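Side-chain contacts in putative creatinine amidohydrolase (Bacteroides fragilis, PDB 3LUB), which probably hydrolyses non-peptide carbon-nitrogen bonds in linear amides, as a zinc-binding member of the creatininase superfamily: residues E56-R61 and L243-A248; E5-V10 and I50-A55. All blocks are in the same frame, centred on the assembly; numbering follows the deposited sequence.

Contact 1 of 2, residues E56-R61 and L243-A248; sequences ELALSR and LFEEMA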
ATOM      1  N   GLU F  56       6.309 -38.230  -2.702  1.00 22.29           N
ATOM      2  CA  GLU F  56       6.834 -39.484  -3.202  1.00 24.12           C
ATOM      3  C   GLU F  56       5.876 -40.640  -2.875  1.00 24.11           C
ATOM      4  O   GLU F  56       5.620 -41.510  -3.720  1.00 23.77           O
ATOM      5  CB  GLU F  56       8.210 -39.754  -2.590  1.00 24.10           C
ATOM      6  CG  GLU F  56       9.335 -38.917  -3.191  1.00 25.19           C
ATOM      7  CD  GLU F  56      10.677 -39.080  -2.465  1.00 28.62           C
ATOM      8  OE1 GLU F  56      10.699 -39.427  -1.243  1.00 35.17           O
ATOM      9  OE2 GLU F  56      11.724 -38.840  -3.112  1.00 34.38           O
ATOM     10  N   LEU F  57       5.344 -40.643  -1.655  1.00 23.68           N
ATOM     11  CA  LEU F  57       4.356 -41.661  -1.284  1.00 23.34           C
ATOM     12  C   LEU F  57       3.083 -41.571  -2.106  1.00 24.94           C
ATOM     13  O   LEU F  57       2.604 -42.604  -2.572  1.00 25.89           O
ATOM     14  CB  LEU F  57       4.013 -41.584   0.191  1.00 24.92           C
ATOM     15  CG  LEU F  57       3.149 -42.705   0.746  1.00 25.65           C
ATOM     16  CD1 LEU F  57       3.878 -44.030   0.605  1.00 25.81           C
ATOM     17  CD2 LEU F  57       2.810 -42.362   2.194  1.00 22.26           C
ATOM     18  N   ALA F  58       2.528 -40.365  -2.293  1.00 24.51           N
ATOM     19  CA  ALA F  58       1.308 -40.224  -3.081  1.00 24.16           C
ATOM     20  C   ALA F  58       1.532 -40.666  -4.519  1.00 24.96           C
ATOM     21  O   ALA F  58       0.639 -41.228  -5.141  1.00 26.22           O
ATOM     22  CB  ALA F  58       0.789 -38.773  -3.062  1.00 24.74           C
ATOM     23  N   LEU F  59       2.708 -40.360  -5.070  1.00 25.19           N
ATOM     24  CA  LEU F  59       3.024 -40.745  -6.448  1.00 25.89           C
ATOM     25  C   LEU F  59       3.147 -42.261  -6.581  1.00 27.05           C
ATOM     26  O   LEU F  59       2.571 -42.821  -7.493  1.00 27.25           O
ATOM     27  CB  LEU F  59       4.311 -40.090  -6.937  1.00 26.31           C
ATOM     28  CG  LEU F  59       4.743 -40.299  -8.394  1.00 27.62           C
ATOM     29  CD1 LEU F  59       3.673 -39.826  -9.412  1.00 22.73           C
ATOM     30  CD2 LEU F  59       6.083 -39.618  -8.614  1.00 26.01           C
ATOM     31  N   SER F  60       3.893 -42.917  -5.690  1.00 27.84           N
ATOM     32  CA  SER F  60       4.117 -44.348  -5.840  1.00 31.19           C
ATOM     33  C   SER F  60       2.841 -45.153  -5.570  1.00 32.20           C
ATOM     34  O   SER F  60       2.592 -46.172  -6.222  1.00 34.36           O
ATOM     35  CB  SER F  60       5.248 -44.836  -4.939  1.00 31.99           C
ATOM     36  OG  SER F  60       4.847 -44.869  -3.564  1.00 42.02           O
ATOM     37  N   ARG F  61       2.032 -44.655  -4.641  1.00 31.86           N
ATOM     38  CA  ARG F  61       0.797 -45.278  -4.200  1.00 32.27           C
ATOM     39  C   ARG F  61      -0.425 -45.045  -5.098  1.00 31.83           C
ATOM     40  O   ARG F  61      -1.232 -45.949  -5.290  1.00 33.14           O
ATOM     41  CB  ARG F  61       0.512 -44.714  -2.805  1.00 32.78           C
ATOM     42  CG  ARG F  61      -0.681 -45.246  -2.136  1.00 36.97           C
ATOM     43  CD  ARG F  61      -0.585 -44.993  -0.631  1.00 38.11           C
ATOM     44  NE  ARG F  61      -1.274 -43.773  -0.228  1.00 37.41           N
ATOM     45  CZ  ARG F  61      -1.312 -43.346   1.027  1.00 34.83           C
ATOM     46  NH1 ARG F  61      -0.686 -44.026   1.975  1.00 35.95           N
ATOM     47  NH2 ARG F  61      -1.988 -42.243   1.339  1.00 38.96           N
ATOM     48  N   LEU F 243      -4.064 -36.542   2.068  1.00 21.13           N
ATOM     49  CA  LEU F 243      -4.607 -35.234   1.732  1.00 21.11           C
ATOM     50  C   LEU F 243      -4.246 -34.809   0.328  1.00 21.79           C
ATOM     51  O   LEU F 243      -5.097 -34.274  -0.403  1.00 21.61           O
ATOM     52  CB  LEU F 243      -4.116 -34.174   2.727  1.00 21.91           C
ATOM     53  CG  LEU F 243      -4.372 -32.694   2.380  1.00 20.07           C
ATOM     54  CD1 LEU F 243      -5.786 -32.357   2.597  1.00 21.03           C
ATOM     55  CD2 LEU F 243      -3.479 -31.787   3.248  1.00 20.77           C
ATOM     56  N   PHE F 244      -2.987 -35.015  -0.063  1.00 22.43           N
ATOM     57  CA  PHE F 244      -2.591 -34.732  -1.454  1.00 23.53           C
ATOM     58  C   PHE F 244      -3.485 -35.520  -2.425  1.00 23.77           C
ATOM     59  O   PHE F 244      -3.980 -34.979  -3.388  1.00 24.96           O
ATOM     60  CB  PHE F 244      -1.119 -35.103  -1.764  1.00 24.18           C
ATOM     61  CG  PHE F 244      -0.082 -34.389  -0.922  1.00 24.95           C
ATOM     62  CD1 PHE F 244      -0.417 -33.410   0.006  1.00 27.09           C
ATOM     63  CD2 PHE F 244       1.250 -34.693  -1.095  1.00 26.09           C
ATOM     64  CE1 PHE F 244       0.562 -32.796   0.770  1.00 24.57           C
ATOM     65  CE2 PHE F 244       2.231 -34.063  -0.346  1.00 21.83           C
ATOM     66  CZ  PHE F 244       1.884 -33.120   0.591  1.00 23.32           C
ATOM     67  N   GLU F 245      -3.665 -36.808  -2.180  1.00 24.02           N
ATOM     68  CA  GLU F 245      -4.464 -37.643  -3.113  1.00 24.44           C
ATOM     69  C   GLU F 245      -5.907 -37.181  -3.222  1.00 24.08           C
ATOM     70  O   GLU F 245      -6.441 -37.081  -4.316  1.00 25.68           O
ATOM     71  CB  GLU F 245      -4.461 -39.117  -2.694  1.00 23.50           C
ATOM     72  CG  GLU F 245      -3.137 -39.869  -2.931  1.00 26.66           C
ATOM     73  CD  GLU F 245      -2.884 -40.967  -1.894  1.00 32.77           C
ATOM     74  OE1 GLU F 245      -3.743 -41.107  -0.988  1.00 33.41           O
ATOM     75  OE2 GLU F 245      -1.840 -41.679  -1.973  1.00 35.01           O
ATOM     76  N   GLU F 246      -6.541 -36.920  -2.089  1.00 24.94           N
ATOM     77  CA  GLU F 246      -7.945 -36.476  -2.076  1.00 25.28           C
ATOM     78  C   GLU F 246      -8.109 -35.080  -2.656  1.00 26.10           C
ATOM     79  O   GLU F 246      -9.092 -34.813  -3.328  1.00 27.16           O
ATOM     80  CB  GLU F 246      -8.505 -36.488  -0.673  1.00 25.08           C
ATOM     81  CG  GLU F 246      -8.546 -37.843  -0.026  1.00 27.73           C
ATOM     82  CD  GLU F 246      -8.606 -37.730   1.492  1.00 29.95           C
ATOM     83  OE1 GLU F 246      -8.451 -36.588   2.005  1.00 32.90           O
ATOM     84  OE2 GLU F 246      -8.792 -38.764   2.182  1.00 35.01           O
HETATM   85  N   MSE F 247      -7.159 -34.184  -2.411  1.00 25.77           N
HETATM   86  CA  MSE F 247      -7.165 -32.882  -3.091  1.00 26.28           C
HETATM   87  C   MSE F 247      -7.120 -33.019  -4.597  1.00 28.45           C
HETATM   88  O   MSE F 247      -7.849 -32.310  -5.297  1.00 28.78           O
HETATM   89  CB  MSE F 247      -6.011 -31.992  -2.632  1.00 25.84           C
HETATM   90  CG  MSE F 247      -6.221 -31.394  -1.258  1.00 24.79           C
HETATM   91 SE   MSE F 247      -4.687 -30.307  -0.712  0.75 31.57          SE
HETATM   92  CE  MSE F 247      -5.019 -28.742  -1.904  1.00 21.42           C
ATOM     93  N   ALA F 248      -6.291 -33.946  -5.090  1.00 29.85           N
ATOM     94  CA  ALA F 248      -6.183 -34.237  -6.537  1.00 30.79           C
ATOM     95  C   ALA F 248      -7.422 -34.877  -7.139  1.00 30.86           C
ATOM     96  O   ALA F 248      -7.744 -34.627  -8.306  1.00 31.49           O
ATOM     97  CB  ALA F 248      -4.991 -35.140  -6.818  1.00 30.04           C
TER

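Contact 2 of 2, residues E5-V10 and I50-A55; sequences EVDLSV and IAVEAA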
ATOM      1  N   GLU F   5      11.478 -34.964  -9.850  1.00 27.84           N
ATOM      2  CA  GLU F   5      10.069 -35.054 -10.235  1.00 27.63           C
ATOM      3  C   GLU F   5       9.123 -34.273  -9.303  1.00 23.78           C
ATOM      4  O   GLU F   5       8.128 -33.685  -9.771  1.00 24.32           O
ATOM      5  CB  GLU F   5       9.619 -36.510 -10.334  1.00 27.74           C
ATOM      6  CG  GLU F   5       8.278 -36.678 -11.055  1.00 29.22           C
ATOM      7  CD  GLU F   5       7.999 -38.127 -11.482  1.00 32.72           C
ATOM      8  OE1 GLU F   5       8.839 -39.033 -11.226  1.00 40.64           O
ATOM      9  OE2 GLU F   5       6.937 -38.352 -12.093  1.00 32.67           O
ATOM     10  N   VAL F   6       9.450 -34.260  -8.012  1.00 21.27           N
ATOM     11  CA  VAL F   6       8.591 -33.633  -7.003  1.00 20.88           C
ATOM     12  C   VAL F   6       9.288 -32.572  -6.123  1.00 20.73           C
ATOM     13  O   VAL F   6       8.606 -31.919  -5.309  1.00 20.46           O
ATOM     14  CB  VAL F   6       7.959 -34.709  -6.077  1.00 21.34           C
ATOM     15  CG1 VAL F   6       7.102 -35.729  -6.870  1.00 16.07           C
ATOM     16  CG2 VAL F   6       9.018 -35.399  -5.279  1.00 17.58           C
ATOM     17  N   ASP F   7      10.614 -32.388  -6.257  1.00 19.68           N
ATOM     18  CA  ASP F   7      11.363 -31.397  -5.426  1.00 19.67           C
ATOM     19  C   ASP F   7      11.948 -30.298  -6.315  1.00 19.69           C
ATOM     20  O   ASP F   7      12.943 -30.517  -6.985  1.00 20.19           O
ATOM     21  CB  ASP F   7      12.446 -32.107  -4.643  1.00 18.82           C
ATOM     22  CG  ASP F   7      13.204 -31.201  -3.674  1.00 21.31           C
ATOM     23  OD1 ASP F   7      12.868 -30.008  -3.498  1.00 23.37           O
ATOM     24  OD2 ASP F   7      14.152 -31.730  -3.057  1.00 20.91           O
ATOM     25  N   LEU F   8      11.289 -29.142  -6.356  1.00 18.77           N
ATOM     26  CA  LEU F   8      11.681 -28.069  -7.261  1.00 19.87           C
ATOM     27  C   LEU F   8      13.074 -27.521  -6.955  1.00 20.68           C
ATOM     28  O   LEU F   8      13.760 -27.040  -7.860  1.00 22.39           O
ATOM     29  CB  LEU F   8      10.644 -26.929  -7.286  1.00 20.01           C
ATOM     30  CG  LEU F   8      10.762 -26.029  -8.526  1.00 18.61           C
ATOM     31  CD1 LEU F   8      10.100 -26.631  -9.754  1.00 17.64           C
ATOM     32  CD2 LEU F   8      10.236 -24.617  -8.289  1.00 17.39           C
ATOM     33  N   SER F   9      13.495 -27.605  -5.697  1.00 21.14           N
ATOM     34  CA  SER F   9      14.840 -27.195  -5.302  1.00 22.22           C
ATOM     35  C   SER F   9      15.995 -27.903  -6.041  1.00 22.57           C
ATOM     36  O   SER F   9      17.088 -27.367  -6.116  1.00 23.69           O
ATOM     37  CB  SER F   9      14.999 -27.353  -3.790  1.00 23.90           C
ATOM     38  OG  SER F   9      14.089 -26.491  -3.122  1.00 27.49           O
ATOM     39  N   VAL F  10      15.757 -29.093  -6.573  1.00 22.04           N
ATOM     40  CA  VAL F  10      16.752 -29.796  -7.358  1.00 22.59           C
ATOM     41  C   VAL F  10      16.321 -30.037  -8.822  1.00 23.84           C
ATOM     42  O   VAL F  10      17.094 -30.585  -9.596  1.00 27.21           O
ATOM     43  CB  VAL F  10      17.168 -31.137  -6.697  1.00 21.00           C
ATOM     44  CG1 VAL F  10      17.805 -30.902  -5.309  1.00 14.64           C
ATOM     45  CG2 VAL F  10      15.988 -32.093  -6.597  1.00 19.64           C
ATOM     46  N   ILE F  50       9.507 -33.351   4.836  1.00 20.09           N
ATOM     47  CA  ILE F  50       8.219 -34.042   5.008  1.00 18.71           C
ATOM     48  C   ILE F  50       7.377 -34.025   3.730  1.00 19.54           C
ATOM     49  O   ILE F  50       6.845 -35.056   3.303  1.00 20.34           O
ATOM     50  CB  ILE F  50       7.405 -33.457   6.187  1.00 20.59           C
ATOM     51  CG1 ILE F  50       8.134 -33.751   7.514  1.00 20.43           C
ATOM     52  CG2 ILE F  50       5.962 -33.984   6.179  1.00 19.73           C
ATOM     53  CD1 ILE F  50       7.683 -32.922   8.661  1.00 17.81           C
ATOM     54  N   ALA F  51       7.246 -32.862   3.110  1.00 19.75           N
ATOM     55  CA  ALA F  51       6.388 -32.720   1.923  1.00 19.08           C
ATOM     56  C   ALA F  51       6.902 -33.515   0.740  1.00 18.96           C
ATOM     57  O   ALA F  51       6.114 -34.114  -0.005  1.00 20.19           O
ATOM     58  CB  ALA F  51       6.201 -31.227   1.556  1.00 16.79           C
ATOM     59  N   VAL F  52       8.215 -33.536   0.545  1.00 19.74           N
ATOM     60  CA  VAL F  52       8.826 -34.360  -0.532  1.00 20.72           C
ATOM     61  C   VAL F  52       8.554 -35.854  -0.280  1.00 20.86           C
ATOM     62  O   VAL F  52       8.117 -36.580  -1.194  1.00 21.11           O
ATOM     63  CB  VAL F  52      10.337 -34.052  -0.708  1.00 21.63           C
ATOM     64  CG1 VAL F  52      11.063 -35.130  -1.557  1.00 21.87           C
ATOM     65  CG2 VAL F  52      10.496 -32.714  -1.351  1.00 16.84           C
ATOM     66  N   GLU F  53       8.742 -36.292   0.962  1.00 21.28           N
ATOM     67  CA  GLU F  53       8.441 -37.675   1.334  1.00 23.55           C
ATOM     68  C   GLU F  53       6.963 -38.023   1.080  1.00 21.51           C
ATOM     69  O   GLU F  53       6.676 -39.067   0.589  1.00 22.71           O
ATOM     70  CB  GLU F  53       8.759 -37.929   2.798  1.00 22.69           C
ATOM     71  CG  GLU F  53      10.000 -38.732   3.093  1.00 33.88           C
ATOM     72  CD  GLU F  53       9.881 -39.507   4.403  1.00 31.07           C
ATOM     73  OE1 GLU F  53       9.272 -40.602   4.367  1.00 42.54           O
ATOM     74  OE2 GLU F  53      10.364 -39.027   5.461  1.00 35.09           O
ATOM     75  N   ALA F  54       6.041 -37.132   1.428  1.00 21.00           N
ATOM     76  CA  ALA F  54       4.615 -37.388   1.211  1.00 19.21           C
ATOM     77  C   ALA F  54       4.267 -37.352  -0.272  1.00 20.15           C
ATOM     78  O   ALA F  54       3.397 -38.113  -0.717  1.00 20.64           O
ATOM     79  CB  ALA F  54       3.744 -36.422   2.000  1.00 17.80           C
ATOM     80  N   ALA F  55       4.912 -36.465  -1.026  1.00 20.10           N
ATOM     81  CA  ALA F  55       4.741 -36.396  -2.488  1.00 21.23           C
ATOM     82  C   ALA F  55       5.180 -37.706  -3.150  1.00 20.80           C
ATOM     83  O   ALA F  55       4.514 -38.228  -4.051  1.00 22.40           O
ATOM     84  CB  ALA F  55       5.548 -35.151  -3.103  1.00 21.24           C
TER

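Contact 1 of 2, residues E56-R61 and L243-A248
R61 and E245 meet in a two-pronged salt bridge between helices 42-62 and 226-249. The guanidinium presents its NE edge: R61 NE lies 2.8 Å from E245 OE2, and R61 NH2 reaches E245 OE1 at 3.1 Å along a straighter path (N-H...O 166°). OE2 accepts the N-H of NE on its syn lone pair, but OE1 is met somewhat out of the carboxylate plane, in keeping with the 48° between the two planes. R61 CG stands anti to the backbone N (chi1 -178°), and a bend at chi3 brings the NE edge round to face the acid. Beside the bridge A58, short enough to admit its neighbour, lets the carboxylate slide over the helix backbone: E245 OE2 comes within 3.6 Å of A58 CA. The A58 methyl also faces the first carbon of the F244 side chain, CB to CB 4.3 Å, while the F244 side chain packs on I25 and L115 of the central sheet. In the second shell, E238 pairs with R61 NH1 and S62 OG makes a weak bond to E245 OE2. With E245 at NE and NH2 and E238 at NH1, R61 is probably firmly cationic, and the buried E245 probably stays ionised.

Contact 2 of 2, residues E5-V10 and I50-A55
The N-terminal loop before helix 13-16 runs here across helix 42-62, one of the helices packed around the parallel alpha/beta core of this creatininase-family chain, and V6 and D7 are the residues of 5-10 that touch 50-55. The contact is apolar: A55 ends in a methyl, so the branched V6 can lie close to the helix, and V52 supplies two methyls. V6 sits over A55, its CB 3.9 Å from A55 CB, with both methyls spread around that single carbon. One helical turn earlier V52 offers two branches to two neighbours. V52 CG1 approaches V6 CG2 at 4.3 Å, and V52 CG2 lies against the side chain of D7. The loop is held in this place by backbone hydrogen bonds of V6 and L8 with V68 of strand 66-68, outermost of the sheet within this chain; A51 and V52 also pack on V68. D7 plays a double part: its carbon chain packs on the helix, while OD1 accepts a hydrogen bond from H48 NE2, on the same helix, and a weak one from S9 N within the loop. With CG anti to the backbone N (chi1 -176°), the D7 side chain runs past V52, whose CG2 touches D7 CB and D7 CG, each at 3.9 Å.

Contacts 1 and 2 both use helix 42-62, their centres about 12 Å apart on the same side of the chain's centre. Contact 2 closes first along the chain, joining the N-terminal loop to the middle of this helix; contact 1 then brings helix 226-249, far later in the sequence, to its C-terminal end. F244 links the two directly: its CE2 lies 3.7 Å from A54 CB. L59 does so as well, with CD2 3.8 Å from E5 CD. One helix beside the parallel sheet thus gathers both ends of the chain, away from the zinc sites, with largely apolar contact towards the loop at 50-55 and a salt bridge towards the late helix.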